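Urea carboxylase (Thermus thermophilus, PDB 3OEP) is of uncertain function, being a fused homologue of KipI and KipA with cyclophilin-like domains, for which ATP binding and hydrolase activity are only tentatively inferred. Local coordinates at residues A[209-221]-A[340-352]. Sequence-based numbering, arbitrary orientation.
Sequences RPLELLPEEPRLP and LEVRPFLGSASPD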
loop_
_atom_site.group_PDB
_atom_site.type_symbol
_atom_site.label_atom_id
_atom_site.label_comp_id
_atom_site.label_asym_id
_atom_site.label_seq_id
_atom_site.Cartn_x
_atom_site.Cartn_y
_atom_site.Cartn_z
ATOM N N ARG A 209 10.151 -13.107 -7.292
ATOM C CA ARG A 209 9.036 -13.954 -7.673
ATOM C C ARG A 209 7.899 -13.778 -6.661
ATOM O O ARG A 209 8.166 -13.678 -5.470
ATOM C CB ARG A 209 9.506 -15.404 -7.706
ATOM C CG ARG A 209 8.479 -16.377 -8.210
ATOM C CD ARG A 209 9.129 -17.697 -8.581
ATOM N NE ARG A 209 9.924 -18.257 -7.486
ATOM C CZ ARG A 209 9.436 -18.967 -6.468
ATOM N NH1 ARG A 209 8.135 -19.220 -6.370
ATOM N NH2 ARG A 209 10.260 -19.425 -5.532
ATOM N N PRO A 210 6.635 -13.728 -7.126
ATOM C CA PRO A 210 5.532 -13.558 -6.173
ATOM C C PRO A 210 5.517 -14.624 -5.078
ATOM O O PRO A 210 5.818 -15.791 -5.347
ATOM C CB PRO A 210 4.279 -13.659 -7.056
ATOM C CG PRO A 210 4.749 -13.279 -8.415
ATOM C CD PRO A 210 6.147 -13.779 -8.518
ATOM N N LEU A 211 5.211 -14.206 -3.852
ATOM C CA LEU A 211 5.127 -15.118 -2.713
ATOM C C LEU A 211 3.694 -15.609 -2.590
ATOM O O LEU A 211 2.786 -14.810 -2.430
ATOM C CB LEU A 211 5.539 -14.416 -1.417
ATOM C CG LEU A 211 5.480 -15.248 -0.128
ATOM C CD1 LEU A 211 6.468 -16.409 -0.173
ATOM C CD2 LEU A 211 5.732 -14.379 1.097
ATOM N N GLU A 212 3.503 -16.924 -2.669
ATOM C CA GLU A 212 2.178 -17.523 -2.500
ATOM C C GLU A 212 1.780 -17.544 -1.030
ATOM O O GLU A 212 2.535 -18.028 -0.183
ATOM C CB GLU A 212 2.162 -18.956 -3.046
ATOM C CG GLU A 212 2.130 -19.047 -4.566
ATOM C CD GLU A 212 0.740 -18.833 -5.161
ATOM O OE1 GLU A 212 -0.264 -18.880 -4.417
ATOM O OE2 GLU A 212 0.655 -18.624 -6.391
ATOM N N LEU A 213 0.594 -17.020 -0.738
ATOM C CA LEU A 213 0.026 -17.070 0.607
ATOM C C LEU A 213 -1.010 -18.195 0.740
ATOM O O LEU A 213 -1.151 -18.796 1.802
ATOM C CB LEU A 213 -0.598 -15.725 0.962
ATOM C CG LEU A 213 0.356 -14.532 0.847
ATOM C CD1 LEU A 213 -0.353 -13.245 1.212
ATOM C CD2 LEU A 213 1.594 -14.748 1.722
ATOM N N LEU A 214 -1.717 -18.490 -0.341
ATOM C CA LEU A 214 -2.753 -19.519 -0.301
ATOM C C LEU A 214 -2.127 -20.902 -0.258
ATOM O O LEU A 214 -1.205 -21.186 -1.025
ATOM C CB LEU A 214 -3.668 -19.405 -1.514
ATOM C CG LEU A 214 -4.544 -18.154 -1.550
ATOM C CD1 LEU A 214 -5.305 -18.093 -2.864
ATOM C CD2 LEU A 214 -5.492 -18.133 -0.365
ATOM N N PRO A 215 -2.628 -21.775 0.635
ATOM C CA PRO A 215 -2.047 -23.107 0.738
ATOM C C PRO A 215 -2.260 -23.943 -0.518
ATOM O O PRO A 215 -3.319 -23.879 -1.150
ATOM C CB PRO A 215 -2.780 -23.728 1.932
ATOM C CG PRO A 215 -4.031 -22.954 2.062
ATOM C CD PRO A 215 -3.720 -21.574 1.600
ATOM N N GLU A 216 -1.252 -24.739 -0.854
ATOM C CA GLU A 216 -1.311 -25.611 -2.015
ATOM C C GLU A 216 -2.212 -26.802 -1.701
ATOM O O GLU A 216 -2.939 -27.286 -2.570
ATOM C CB GLU A 216 0.094 -26.087 -2.396
ATOM C CG GLU A 216 1.057 -24.968 -2.808
ATOM C CD GLU A 216 1.577 -24.130 -1.637
ATOM O OE1 GLU A 216 2.068 -23.005 -1.886
ATOM O OE2 GLU A 216 1.491 -24.581 -0.471
ATOM N N GLU A 217 -2.169 -27.250 -0.446
ATOM C CA GLU A 217 -2.991 -28.362 0.026
ATOM C C GLU A 217 -3.882 -27.887 1.169
ATOM O O GLU A 217 -3.588 -28.146 2.338
ATOM C CB GLU A 217 -2.101 -29.527 0.484
ATOM N N PRO A 218 -4.974 -27.170 0.840
ATOM C CA PRO A 218 -5.860 -26.714 1.908
ATOM C C PRO A 218 -6.397 -27.880 2.723
ATOM O O PRO A 218 -6.754 -28.928 2.161
ATOM C CB PRO A 218 -6.997 -25.988 1.165
ATOM C CG PRO A 218 -6.825 -26.303 -0.268
ATOM C CD PRO A 218 -5.424 -26.726 -0.490
ATOM N N ARG A 219 -6.435 -27.696 4.037
ATOM C CA ARG A 219 -6.875 -28.742 4.953
ATOM C C ARG A 219 -8.353 -29.087 4.784
ATOM O O ARG A 219 -8.746 -30.246 4.917
ATOM C CB ARG A 219 -6.610 -28.313 6.397
ATOM C CG ARG A 219 -5.140 -28.181 6.738
ATOM C CD ARG A 219 -4.926 -27.781 8.193
ATOM N NE ARG A 219 -5.080 -26.340 8.399
ATOM C CZ ARG A 219 -6.205 -25.721 8.763
ATOM N NH1 ARG A 219 -6.199 -24.403 8.915
ATOM N NH2 ARG A 219 -7.335 -26.396 8.976
ATOM N N LEU A 220 -9.159 -28.072 4.496
ATOM C CA LEU A 220 -10.607 -28.213 4.366
ATOM C C LEU A 220 -11.092 -27.510 3.095
ATOM O O LEU A 220 -11.664 -26.413 3.159
ATOM C CB LEU A 220 -11.295 -27.606 5.588
ATOM C CG LEU A 220 -10.983 -28.237 6.945
ATOM C CD1 LEU A 220 -11.435 -27.315 8.081
ATOM C CD2 LEU A 220 -11.633 -29.607 7.051
ATOM N N PRO A 221 -10.871 -28.135 1.926
ATOM C CA PRO A 221 -11.262 -27.491 0.673
ATOM C C PRO A 221 -12.729 -27.061 0.681
ATOM O O PRO A 221 -13.613 -27.831 1.073
ATOM C CB PRO A 221 -11.001 -28.575 -0.378
ATOM C CG PRO A 221 -9.980 -29.430 0.218
ATOM C CD PRO A 221 -10.230 -29.439 1.690
ATOM N N LEU A 340 -11.168 -18.147 5.664
ATOM C CA LEU A 340 -10.330 -18.831 4.683
ATOM C C LEU A 340 -8.947 -19.135 5.250
ATOM O O LEU A 340 -8.384 -18.334 6.013
ATOM C CB LEU A 340 -10.184 -17.990 3.414
ATOM C CG LEU A 340 -11.473 -17.722 2.655
ATOM C CD1 LEU A 340 -11.222 -16.711 1.537
ATOM C CD2 LEU A 340 -12.071 -19.026 2.118
ATOM N N GLU A 341 -8.411 -20.295 4.872
ATOM C CA GLU A 341 -7.055 -20.684 5.219
ATOM C C GLU A 341 -6.068 -19.932 4.336
ATOM O O GLU A 341 -6.120 -20.039 3.112
ATOM C CB GLU A 341 -6.845 -22.193 5.043
ATOM C CG GLU A 341 -5.503 -22.652 5.594
ATOM C CD GLU A 341 -5.132 -24.089 5.264
ATOM O OE1 GLU A 341 -5.996 -24.870 4.813
ATOM O OE2 GLU A 341 -3.945 -24.431 5.462
ATOM N N VAL A 342 -5.166 -19.184 4.970
ATOM C CA VAL A 342 -4.160 -18.376 4.271
ATOM C C VAL A 342 -2.920 -18.298 5.135
ATOM O O VAL A 342 -3.027 -18.102 6.352
ATOM C CB VAL A 342 -4.612 -16.910 4.049
ATOM C CG1 VAL A 342 -3.696 -16.230 3.029
ATOM C CG2 VAL A 342 -6.047 -16.828 3.604
ATOM N N ARG A 343 -1.750 -18.428 4.520
ATOM C CA ARG A 343 -0.491 -18.295 5.241
ATOM C C ARG A 343 -0.182 -16.817 5.433
ATOM O O ARG A 343 -0.340 -16.029 4.505
ATOM C CB ARG A 343 0.656 -18.944 4.474
ATOM C CG ARG A 343 0.654 -20.455 4.478
ATOM C CD ARG A 343 1.987 -20.974 3.958
ATOM N NE ARG A 343 2.169 -20.675 2.536
ATOM C CZ ARG A 343 1.874 -21.499 1.528
ATOM N NH1 ARG A 343 1.375 -22.711 1.752
ATOM N NH2 ARG A 343 2.091 -21.106 0.274
ATOM N N PRO A 344 0.244 -16.428 6.635
ATOM C CA PRO A 344 0.595 -15.020 6.827
ATOM C C PRO A 344 2.003 -14.680 6.343
ATOM O O PRO A 344 2.874 -15.549 6.273
ATOM C CB PRO A 344 0.527 -14.857 8.343
ATOM C CG PRO A 344 0.958 -16.202 8.857
ATOM C CD PRO A 344 0.335 -17.191 7.893
ATOM N N PHE A 345 2.205 -13.408 6.017
ATOM C CA PHE A 345 3.530 -12.848 5.781
ATOM C C PHE A 345 3.629 -11.581 6.623
ATOM O O PHE A 345 2.834 -10.659 6.461
ATOM C CB PHE A 345 3.737 -12.528 4.304
ATOM C CG PHE A 345 5.044 -11.839 4.007
ATOM C CD1 PHE A 345 6.214 -12.568 3.885
ATOM C CD2 PHE A 345 5.097 -10.458 3.862
ATOM C CE1 PHE A 345 7.423 -11.932 3.607
ATOM C CE2 PHE A 345 6.293 -9.815 3.586
ATOM C CZ PHE A 345 7.460 -10.553 3.462
ATOM N N LEU A 346 4.599 -11.565 7.536
ATOM C CA LEU A 346 4.789 -10.475 8.492
ATOM C C LEU A 346 3.484 -10.049 9.173
ATOM O O LEU A 346 3.130 -8.869 9.192
ATOM C CB LEU A 346 5.510 -9.293 7.830
ATOM C CG LEU A 346 6.916 -9.611 7.300
ATOM C CD1 LEU A 346 7.528 -8.401 6.604
ATOM C CD2 LEU A 346 7.847 -10.095 8.412
ATOM N N GLY A 347 2.778 -11.036 9.718
ATOM C CA GLY A 347 1.609 -10.804 10.564
ATOM C C GLY A 347 0.261 -10.755 9.866
ATOM O O GLY A 347 -0.777 -10.676 10.533
ATOM N N SER A 348 0.251 -10.817 8.535
ATOM C CA SER A 348 -0.990 -10.648 7.787
ATOM C C SER A 348 -1.082 -11.556 6.568
ATOM O O SER A 348 -0.079 -11.845 5.914
ATOM C CB SER A 348 -1.127 -9.189 7.357
ATOM O OG SER A 348 -2.225 -8.989 6.486
ATOM N N ALA A 349 -2.308 -11.977 6.270
ATOM C CA ALA A 349 -2.617 -12.736 5.065
ATOM C C ALA A 349 -3.013 -11.833 3.894
ATOM O O ALA A 349 -3.333 -12.333 2.806
ATOM C CB ALA A 349 -3.745 -13.727 5.352
ATOM N N SER A 350 -3.020 -10.515 4.103
ATOM C CA SER A 350 -3.438 -9.591 3.049
ATOM C C SER A 350 -2.350 -9.434 1.988
ATOM O O SER A 350 -1.155 -9.443 2.298
ATOM C CB SER A 350 -3.806 -8.211 3.608
ATOM O OG SER A 350 -5.047 -8.237 4.300
ATOM N N PRO A 351 -2.761 -9.276 0.729
ATOM C CA PRO A 351 -1.774 -9.133 -0.335
ATOM C C PRO A 351 -1.109 -7.759 -0.347
ATOM O O PRO A 351 -1.717 -6.762 0.047
ATOM C CB PRO A 351 -2.602 -9.321 -1.603
ATOM C CG PRO A 351 -3.969 -8.924 -1.231
ATOM C CD PRO A 351 -4.138 -9.310 0.206
ATOM N N ASP A 352 0.144 -7.723 -0.777
ATOM C CA ASP A 352 0.792 -6.463 -1.119
ATOM C C ASP A 352 1.233 -6.628 -2.555
ATOM O O ASP A 352 2.334 -7.116 -2.817
ATOM C CB ASP A 352 1.993 -6.170 -0.224
ATOM C CG ASP A 352 2.512 -4.750 -0.401
ATOM O OD1 ASP A 352 2.563 -4.258 -1.552
ATOM O OD2 ASP A 352 2.849 -4.115 0.615
HETATM O O HOH W 1 3.792 -18.192 2.280
HETATM O O HOH W 2 -2.842 -26.648 4.567
HETATM O O HOH W 3 -8.443 -25.355 4.459
#
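R343 meets the carboxylate of E216 end-on in a bidentate salt bridge: NH2 lies 2.9 Å from OE1 and NH1 the same distance from OE2, each oxygen met on its syn side. Guanidinium and carboxylate planes are only 8° apart, so two nearly straight hydrogen bonds form. NH2 also donates to the backbone O of E212 from above the carbonyl plane, while water 1 joins that oxygen to NE. Arginine suits this place because its flat end with several N-H donors fits both a carboxylate and a peptide oxygen. The backbone N of R343 bonds to L213 O (2.8 Å).

E341 makes a second polar site, with R219. Its extended chain brings OE1, through the syn lone pair, to R219 N (3.0 Å). Water 2 joins OE2 to E217 O, water 3 OE1 to L220 N. The R219 guanidinium stacks over the carboxylate, planes 30° apart, in a long salt bridge (NE to OE2 3.7 Å) of charges only, OE2 lying well out of its plane; R219 NH1 donates to E370 O.

Both segments are irregular loops. Residues 209-221 join a seven-stranded sheet (strand 194-199) to a six-stranded antiparallel one (221-225); 340-352, within carboxyltransferase subdomain A and B, contains a type I' turn, F345 to S348.

P215 lays its rigid apolar ring against E341, CG 3.6 Å from CD. Buried L213 sets CB against V342 CG1 (3.8 Å), its branched apolar end reaching F345 CB and the A349 backbone. With CG anti to its backbone N (chi1 179°), L211 brings CD2 obliquely to F345 CD1, 3.4 Å away.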